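PDB 4E4U: mandalate racemase/muconate lactonizing enzyme from Unidentified, which probably catalyses a metal-assisted racemisation, lactonisation or dehydration of a carboxylate substrate, as do other members of the enolase superfamily. Local coordinates for residues A[26-40]-A[93-107]. Numbering follows the deposited sequence.
Sequences VKLKTDDGIEGVGEI and VVSGLEMACWDIIGK
Lys-107, Asp-103 and Met-99, one helical turn apart, bind helix 93-107 to the outer strand 35-40 of the three-stranded antiparallel sheet. Sheet and helix belong to the N-terminal alpha+beta capping domain of the enolase superfamily, which packs against the C-terminal barrel domain. Lys-107 can be followed outward from CB, which packs 3.9 Å from CG2 of Ile-34. Its CD passes the same methyl while the two side chains slide by each other in opposite directions; CD and CE then border the carbonyl of Glu-35, and NZ donates to Glu-35 O at 2.7 Å, from above the carbonyl plane. The chain is extended beyond CG, which carries the ammonium from the helix to the strand. On the next turn Asp-103, its CG anti to the backbone N (chi1 -162°), offers the anti lone pair of OD2 to Val-37 N at 3.0 Å. The other oxygen, OD1, accepts from the backbone N of Leu-366, so both carboxylate oxygens are engaged. Further along, Glu-39 N makes a weak hydrogen bond to SD of Met-99.

Gly-36, Gly-38 and Gly-96 bring the two backbones together without a side chain between them, and Gly-38 CA lies 3.5 Å from Gly-96 O in a nearly straight CA-H...O contact. Leu-28, from the middle strand, reaches the helix with CD1 3.6 Å from Ala-100 CB, and crosses Leu-97 at about a right angle. At the hairpin end Thr-30 CG2 and Ile-104 CG2 meet tip to tip. Val-37 O is buried without a hydrogen-bond partner in the model; Ala-100 CA makes a CA-H...O contact with it at 3.4 Å. The contact thus joins an apolar sheet face to the helix while Asp-103 and Lys-107 satisfy edge-strand backbone groups, and their long salt bridge probably adds modest electrostatic support.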
ATOM      1  N   VAL A  26      46.055   0.310   5.872  1.00 13.51           N
ATOM      2  CA  VAL A  26      46.399  -0.266   7.165  1.00 13.73           C
ATOM      3  C   VAL A  26      47.105  -1.602   6.959  1.00 14.07           C
ATOM      4  O   VAL A  26      46.750  -2.373   6.057  1.00 15.02           O
ATOM      5  CB  VAL A  26      45.151  -0.447   8.060  1.00 14.23           C
ATOM      6  CG1 VAL A  26      44.610   0.912   8.493  1.00 14.74           C
ATOM      7  CG2 VAL A  26      44.074  -1.264   7.343  1.00 14.77           C
ATOM      8  N   LYS A  27      48.127  -1.854   7.771  1.00 14.39           N
ATOM      9  CA  LYS A  27      48.837  -3.129   7.749  1.00 15.35           C
ATOM     10  C   LYS A  27      48.732  -3.790   9.115  1.00 15.21           C
ATOM     11  O   LYS A  27      49.070  -3.185  10.133  1.00 16.49           O
ATOM     12  CB  LYS A  27      50.302  -2.937   7.342  1.00 17.87           C
ATOM     13  CG  LYS A  27      50.484  -2.587   5.872  1.00 20.19           C
ATOM     14  CD  LYS A  27      51.957  -2.398   5.496  1.00 22.67           C
ATOM     15  CE  LYS A  27      52.759  -3.688   5.628  1.00 24.02           C
ATOM     16  NZ  LYS A  27      54.190  -3.509   5.276  1.00 25.64           N
ATOM     17  N   LEU A  28      48.233  -5.024   9.134  1.00 15.03           N
ATOM     18  CA  LEU A  28      48.099  -5.789  10.367  1.00 15.09           C
ATOM     19  C   LEU A  28      49.117  -6.905  10.401  1.00 15.58           C
ATOM     20  O   LEU A  28      49.442  -7.491   9.365  1.00 16.32           O
ATOM     21  CB  LEU A  28      46.709  -6.414  10.456  1.00 14.83           C
ATOM     22  CG  LEU A  28      45.520  -5.467  10.355  1.00 15.76           C
ATOM     23  CD1 LEU A  28      44.224  -6.249  10.497  1.00 16.93           C
ATOM     24  CD2 LEU A  28      45.630  -4.389  11.423  1.00 17.22           C
ATOM     25  N   LYS A  29      49.619  -7.218  11.589  1.00 17.14           N
ATOM     26  CA  LYS A  29      50.481  -8.381  11.740  1.00 19.45           C
ATOM     27  C   LYS A  29      49.943  -9.275  12.847  1.00 18.35           C
ATOM     28  O   LYS A  29      49.408  -8.789  13.852  1.00 17.57           O
ATOM     29  CB  LYS A  29      51.930  -7.973  12.023  1.00 22.97           C
ATOM     30  CG  LYS A  29      52.949  -9.046  11.650  1.00 27.13           C
ATOM     31  CD  LYS A  29      54.376  -8.513  11.679  1.00 30.23           C
ATOM     32  CE  LYS A  29      55.318  -9.426  10.898  1.00 32.90           C
ATOM     33  NZ  LYS A  29      56.498  -9.841  11.705  1.00 34.91           N
ATOM     34  N   THR A  30      50.062 -10.583  12.643  1.00 19.20           N
ATOM     35  CA  THR A  30      49.642 -11.555  13.643  1.00 19.45           C
ATOM     36  C   THR A  30      50.805 -11.958  14.541  1.00 19.52           C
ATOM     37  O   THR A  30      51.970 -11.656  14.247  1.00 19.48           O
ATOM     38  CB  THR A  30      49.100 -12.830  12.998  1.00 19.76           C
ATOM     39  OG1 THR A  30      50.163 -13.502  12.311  1.00 20.84           O
ATOM     40  CG2 THR A  30      47.967 -12.511  12.025  1.00 20.50           C
ATOM     41  N   ASP A  31      50.483 -12.664  15.623  1.00 20.09           N
ATOM     42  CA  ASP A  31      51.483 -13.141  16.563  1.00 22.85           C
ATOM     43  C   ASP A  31      52.434 -14.161  15.941  1.00 24.81           C
ATOM     44  O   ASP A  31      53.553 -14.328  16.417  1.00 26.02           O
ATOM     45  CB  ASP A  31      50.823 -13.701  17.832  1.00 23.49           C
ATOM     46  CG  ASP A  31      49.773 -14.775  17.547  1.00 24.69           C
ATOM     47  OD1 ASP A  31      49.294 -14.916  16.394  1.00 23.70           O
ATOM     48  OD2 ASP A  31      49.400 -15.472  18.515  1.00 27.56           O
ATOM     49  N   ASP A  32      52.005 -14.841  14.879  1.00 26.19           N
ATOM     50  CA  ASP A  32      52.901 -15.784  14.208  1.00 28.80           C
ATOM     51  C   ASP A  32      53.401 -15.269  12.855  1.00 27.73           C
ATOM     52  O   ASP A  32      53.844 -16.040  11.997  1.00 28.46           O
ATOM     53  CB  ASP A  32      52.250 -17.166  14.078  1.00 32.25           C
ATOM     54  CG  ASP A  32      51.137 -17.196  13.059  1.00 35.21           C
ATOM     55  OD1 ASP A  32      50.810 -16.135  12.500  1.00 36.40           O
ATOM     56  OD2 ASP A  32      50.575 -18.283  12.812  1.00 36.30           O
ATOM     57  N   GLY A  33      53.306 -13.961  12.665  1.00 26.24           N
ATOM     58  CA  GLY A  33      54.022 -13.302  11.591  1.00 25.81           C
ATOM     59  C   GLY A  33      53.327 -13.159  10.249  1.00 24.81           C
ATOM     60  O   GLY A  33      53.979 -12.816   9.265  1.00 26.54           O
ATOM     61  N   ILE A  34      52.022 -13.415  10.183  1.00 22.93           N
ATOM     62  CA  ILE A  34      51.306 -13.218   8.924  1.00 21.96           C
ATOM     63  C   ILE A  34      50.888 -11.755   8.803  1.00 20.32           C
ATOM     64  O   ILE A  34      50.385 -11.167   9.763  1.00 20.45           O
ATOM     65  CB  ILE A  34      50.074 -14.148   8.795  1.00 22.98           C
ATOM     66  CG1 ILE A  34      50.460 -15.599   9.096  1.00 25.21           C
ATOM     67  CG2 ILE A  34      49.460 -14.041   7.401  1.00 22.29           C
ATOM     68  CD1 ILE A  34      49.391 -16.618   8.702  1.00 27.02           C
ATOM     69  N   GLU A  35      51.116 -11.165   7.633  1.00 20.10           N
ATOM     70  CA  GLU A  35      50.791  -9.762   7.403  1.00 20.17           C
ATOM     71  C   GLU A  35      49.564  -9.642   6.524  1.00 17.37           C
ATOM     72  O   GLU A  35      49.419 -10.388   5.555  1.00 17.82           O
ATOM     73  CB  GLU A  35      51.942  -9.055   6.690  1.00 23.86           C
ATOM     74  CG  GLU A  35      53.207  -8.875   7.497  1.00 29.20           C
ATOM     75  CD  GLU A  35      54.072  -7.770   6.926  1.00 33.73           C
ATOM     76  OE1 GLU A  35      54.263  -7.741   5.689  1.00 35.57           O
ATOM     77  OE2 GLU A  35      54.538  -6.919   7.713  1.00 35.96           O
ATOM     78  N   GLY A  36      48.687  -8.695   6.849  1.00 15.26           N
ATOM     79  CA  GLY A  36      47.552  -8.391   5.995  1.00 15.62           C
ATOM     80  C   GLY A  36      47.471  -6.901   5.729  1.00 14.68           C
ATOM     81  O   GLY A  36      47.852  -6.097   6.578  1.00 15.04           O
ATOM     82  N   VAL A  37      46.975  -6.526   4.553  1.00 13.80           N
ATOM     83  CA  VAL A  37      46.844  -5.117   4.205  1.00 13.86           C
ATOM     84  C   VAL A  37      45.396  -4.786   3.838  1.00 13.82           C
ATOM     85  O   VAL A  37      44.674  -5.631   3.312  1.00 14.00           O
ATOM     86  CB  VAL A  37      47.825  -4.725   3.070  1.00 14.69           C
ATOM     87  CG1 VAL A  37      47.455  -5.421   1.763  1.00 15.66           C
ATOM     88  CG2 VAL A  37      47.890  -3.208   2.895  1.00 15.38           C
ATOM     89  N   GLY A  38      44.971  -3.565   4.151  1.00 12.41           N
ATOM     90  CA  GLY A  38      43.630  -3.116   3.834  1.00 12.77           C
ATOM     91  C   GLY A  38      43.617  -1.643   3.487  1.00 12.31           C
ATOM     92  O   GLY A  38      44.630  -0.941   3.644  1.00 13.38           O
ATOM     93  N   GLU A  39      42.473  -1.172   3.006  1.00 11.89           N
ATOM     94  CA  GLU A  39      42.305   0.222   2.629  1.00 12.24           C
ATOM     95  C   GLU A  39      40.996   0.739   3.203  1.00 12.04           C
ATOM     96  O   GLU A  39      40.004   0.006   3.272  1.00 12.02           O
ATOM     97  CB  GLU A  39      42.330   0.401   1.104  1.00 13.24           C
ATOM     98  CG  GLU A  39      42.228   1.863   0.688  1.00 14.39           C
ATOM     99  CD  GLU A  39      42.610   2.138  -0.755  1.00 14.47           C
ATOM    100  OE1 GLU A  39      42.994   1.205  -1.498  1.00 14.87           O
ATOM    101  OE2 GLU A  39      42.526   3.325  -1.145  1.00 15.34           O
ATOM    102  N   ILE A  40      41.016   1.999   3.628  1.00 11.68           N
ATOM    103  CA  ILE A  40      39.878   2.664   4.233  1.00 10.98           C
ATOM    104  C   ILE A  40      39.378   3.765   3.305  1.00 11.31           C
ATOM    105  O   ILE A  40      40.172   4.572   2.824  1.00 12.52           O
ATOM    106  CB  ILE A  40      40.298   3.271   5.584  1.00 11.31           C
ATOM    107  CG1 ILE A  40      40.616   2.147   6.572  1.00 12.14           C
ATOM    108  CG2 ILE A  40      39.238   4.229   6.124  1.00 12.66           C
ATOM    109  CD1 ILE A  40      41.279   2.589   7.852  1.00 13.11           C
ATOM    110  N   VAL A  93      36.613   2.699   8.447  1.00 10.54           N
ATOM    111  CA  VAL A  93      37.746   2.170   9.199  1.00 11.38           C
ATOM    112  C   VAL A  93      37.662   0.659   9.363  1.00 10.96           C
ATOM    113  O   VAL A  93      38.634  -0.060   9.096  1.00 11.45           O
ATOM    114  CB  VAL A  93      37.879   2.841  10.577  1.00 11.65           C
ATOM    115  CG1 VAL A  93      38.992   2.189  11.393  1.00 12.11           C
ATOM    116  CG2 VAL A  93      38.140   4.328  10.409  1.00 12.85           C
ATOM    117  N   VAL A  94      36.509   0.160   9.791  1.00 10.29           N
ATOM    118  CA  VAL A  94      36.396  -1.281   9.976  1.00 10.67           C
ATOM    119  C   VAL A  94      36.504  -2.033   8.651  1.00 10.32           C
ATOM    120  O   VAL A  94      36.975  -3.166   8.630  1.00 11.09           O
ATOM    121  CB  VAL A  94      35.141  -1.701  10.782  1.00 11.61           C
ATOM    122  CG1 VAL A  94      33.900  -1.736   9.903  1.00 12.83           C
ATOM    123  CG2 VAL A  94      35.386  -3.055  11.439  1.00 12.74           C
ATOM    124  N   SER A  95      36.103  -1.407   7.543  1.00  9.93           N
ATOM    125  CA  SER A  95      36.243  -2.049   6.236  1.00  9.99           C
ATOM    126  C   SER A  95      37.710  -2.370   5.959  1.00 10.49           C
ATOM    127  O   SER A  95      38.044  -3.457   5.486  1.00 11.24           O
ATOM    128  CB  SER A  95      35.732  -1.143   5.121  1.00 10.22           C
ATOM    129  OG  SER A  95      34.357  -0.864   5.255  1.00 10.70           O
ATOM    130  N   GLY A  96      38.586  -1.411   6.248  1.00 10.88           N
ATOM    131  CA  GLY A  96      40.007  -1.595   6.016  1.00 11.27           C
ATOM    132  C   GLY A  96      40.578  -2.660   6.926  1.00 11.33           C
ATOM    133  O   GLY A  96      41.347  -3.515   6.491  1.00 11.54           O
ATOM    134  N   LEU A  97      40.213  -2.605   8.205  1.00 11.14           N
ATOM    135  CA  LEU A  97      40.700  -3.595   9.159  1.00 11.21           C
ATOM    136  C   LEU A  97      40.204  -4.993   8.799  1.00 11.34           C
ATOM    137  O   LEU A  97      40.961  -5.964   8.859  1.00 11.90           O
ATOM    138  CB  LEU A  97      40.269  -3.233  10.578  1.00 12.27           C
ATOM    139  CG  LEU A  97      40.782  -1.912  11.160  1.00 13.74           C
ATOM    140  CD1 LEU A  97      40.162  -1.666  12.529  1.00 14.96           C
ATOM    141  CD2 LEU A  97      42.300  -1.907  11.243  1.00 14.87           C
ATOM    142  N   GLU A  98      38.936  -5.089   8.410  1.00 10.58           N
ATOM    143  CA  GLU A  98      38.333  -6.380   8.110  1.00 10.90           C
ATOM    144  C   GLU A  98      38.942  -7.004   6.852  1.00 11.65           C
ATOM    145  O   GLU A  98      39.210  -8.209   6.813  1.00 11.36           O
ATOM    146  CB  GLU A  98      36.814  -6.229   7.983  1.00 11.49           C
ATOM    147  CG  GLU A  98      36.044  -7.542   7.914  1.00 11.55           C
ATOM    148  CD  GLU A  98      35.690  -7.932   6.495  1.00 12.49           C
ATOM    149  OE1 GLU A  98      36.374  -7.442   5.571  1.00 12.84           O
ATOM    150  OE2 GLU A  98      34.739  -8.726   6.298  1.00 12.04           O
ATOM    151  N   MET A  99      39.176  -6.202   5.816  1.00 11.10           N
ATOM    152  CA  MET A  99      39.722  -6.788   4.595  1.00 11.32           C
ATOM    153  C   MET A  99      41.174  -7.222   4.812  1.00 11.60           C
ATOM    154  O   MET A  99      41.625  -8.201   4.215  1.00 11.45           O
ATOM    155  CB  MET A  99      39.567  -5.863   3.377  1.00 12.31           C
ATOM    156  CG  MET A  99      40.514  -4.673   3.357  1.00 12.07           C
ATOM    157  SD  MET A  99      40.343  -3.649   1.874  1.00 12.49           S
ATOM    158  CE  MET A  99      38.736  -2.898   2.141  1.00 12.83           C
ATOM    159  N   ALA A 100      41.894  -6.518   5.689  1.00 11.61           N
ATOM    160  CA  ALA A 100      43.242  -6.937   6.083  1.00 12.05           C
ATOM    161  C   ALA A 100      43.176  -8.271   6.826  1.00 11.72           C
ATOM    162  O   ALA A 100      44.036  -9.128   6.647  1.00 12.52           O
ATOM    163  CB  ALA A 100      43.920  -5.876   6.930  1.00 13.00           C
ATOM    164  N   CYS A 101      42.141  -8.454   7.642  1.00 11.61           N
ATOM    165  CA  CYS A 101      41.911  -9.753   8.274  1.00 11.74           C
ATOM    166  C   CYS A 101      41.674 -10.843   7.231  1.00 11.76           C
ATOM    167  O   CYS A 101      42.231 -11.930   7.348  1.00 12.25           O
ATOM    168  CB  CYS A 101      40.747  -9.697   9.276  1.00 12.08           C
ATOM    169  SG  CYS A 101      41.126  -8.770  10.779  1.00 13.84           S
ATOM    170  N   TRP A 102      40.867 -10.560   6.210  1.00 11.79           N
ATOM    171  CA  TRP A 102      40.663 -11.538   5.136  1.00 11.39           C
ATOM    172  C   TRP A 102      41.960 -11.870   4.398  1.00 11.86           C
ATOM    173  O   TRP A 102      42.186 -13.020   4.019  1.00 12.54           O
ATOM    174  CB  TRP A 102      39.581 -11.084   4.149  1.00 11.30           C
ATOM    175  CG  TRP A 102      38.189 -11.380   4.640  1.00 11.51           C
ATOM    176  CD1 TRP A 102      37.288 -10.489   5.141  1.00 11.72           C
ATOM    177  CD2 TRP A 102      37.568 -12.667   4.709  1.00 11.68           C
ATOM    178  NE1 TRP A 102      36.127 -11.139   5.499  1.00 12.02           N
ATOM    179  CE2 TRP A 102      36.271 -12.485   5.246  1.00 12.21           C
ATOM    180  CE3 TRP A 102      37.959 -13.965   4.356  1.00 12.45           C
ATOM    181  CZ2 TRP A 102      35.381 -13.541   5.437  1.00 13.17           C
ATOM    182  CZ3 TRP A 102      37.079 -15.014   4.549  1.00 14.07           C
ATOM    183  CH2 TRP A 102      35.805 -14.796   5.083  1.00 14.25           C
ATOM    184  N   ASP A 103      42.799 -10.862   4.182  1.00 12.19           N
ATOM    185  CA  ASP A 103      44.107 -11.071   3.571  1.00 12.25           C
ATOM    186  C   ASP A 103      44.872 -12.126   4.383  1.00 12.16           C
ATOM    187  O   ASP A 103      45.437 -13.071   3.820  1.00 13.35           O
ATOM    188  CB  ASP A 103      44.863  -9.736   3.539  1.00 13.38           C
ATOM    189  CG  ASP A 103      46.027  -9.727   2.562  1.00 13.94           C
ATOM    190  OD1 ASP A 103      46.057 -10.534   1.603  1.00 14.35           O
ATOM    191  OD2 ASP A 103      46.927  -8.881   2.751  1.00 14.72           O
ATOM    192  N   ILE A 104      44.875 -11.966   5.705  1.00 12.34           N
ATOM    193  CA  ILE A 104      45.497 -12.930   6.615  1.00 12.51           C
ATOM    194  C   ILE A 104      44.824 -14.311   6.599  1.00 12.84           C
ATOM    195  O   ILE A 104      45.505 -15.335   6.542  1.00 14.13           O
ATOM    196  CB  ILE A 104      45.553 -12.347   8.047  1.00 13.67           C
ATOM    197  CG1 ILE A 104      46.593 -11.229   8.100  1.00 14.87           C
ATOM    198  CG2 ILE A 104      45.859 -13.427   9.079  1.00 13.90           C
ATOM    199  CD1 ILE A 104      46.417 -10.305   9.270  1.00 15.25           C
ATOM    200  N   ILE A 105      43.495 -14.337   6.622  1.00 12.67           N
ATOM    201  CA  ILE A 105      42.752 -15.593   6.555  1.00 12.76           C
ATOM    202  C   ILE A 105      43.144 -16.375   5.293  1.00 12.64           C
ATOM    203  O   ILE A 105      43.431 -17.575   5.359  1.00 13.41           O
ATOM    204  CB  ILE A 105      41.216 -15.342   6.571  1.00 12.41           C
ATOM    205  CG1 ILE A 105      40.764 -14.715   7.898  1.00 13.11           C
ATOM    206  CG2 ILE A 105      40.445 -16.629   6.301  1.00 13.74           C
ATOM    207  CD1 ILE A 105      39.303 -14.263   7.879  1.00 13.15           C
ATOM    208  N   GLY A 106      43.169 -15.687   4.154  1.00 12.87           N
ATOM    209  CA  GLY A 106      43.532 -16.318   2.896  1.00 12.79           C
ATOM    210  C   GLY A 106      44.974 -16.802   2.884  1.00 13.72           C
ATOM    211  O   GLY A 106      45.277 -17.902   2.403  1.00 13.84           O
ATOM    212  N   LYS A 107      45.881 -15.992   3.421  1.00 14.14           N
ATOM    213  CA  LYS A 107      47.279 -16.410   3.470  1.00 14.78           C
ATOM    214  C   LYS A 107      47.450 -17.643   4.351  1.00 15.25           C
ATOM    215  O   LYS A 107      48.200 -18.559   4.010  1.00 16.23           O
ATOM    216  CB  LYS A 107      48.170 -15.270   3.955  1.00 15.16           C
ATOM    217  CG  LYS A 107      48.366 -14.167   2.920  1.00 15.82           C
ATOM    218  CD  LYS A 107      49.307 -13.088   3.438  1.00 16.66           C
ATOM    219  CE  LYS A 107      49.325 -11.896   2.500  1.00 17.19           C
ATOM    220  NZ  LYS A 107      50.263 -10.843   2.982  1.00 17.87           N
TER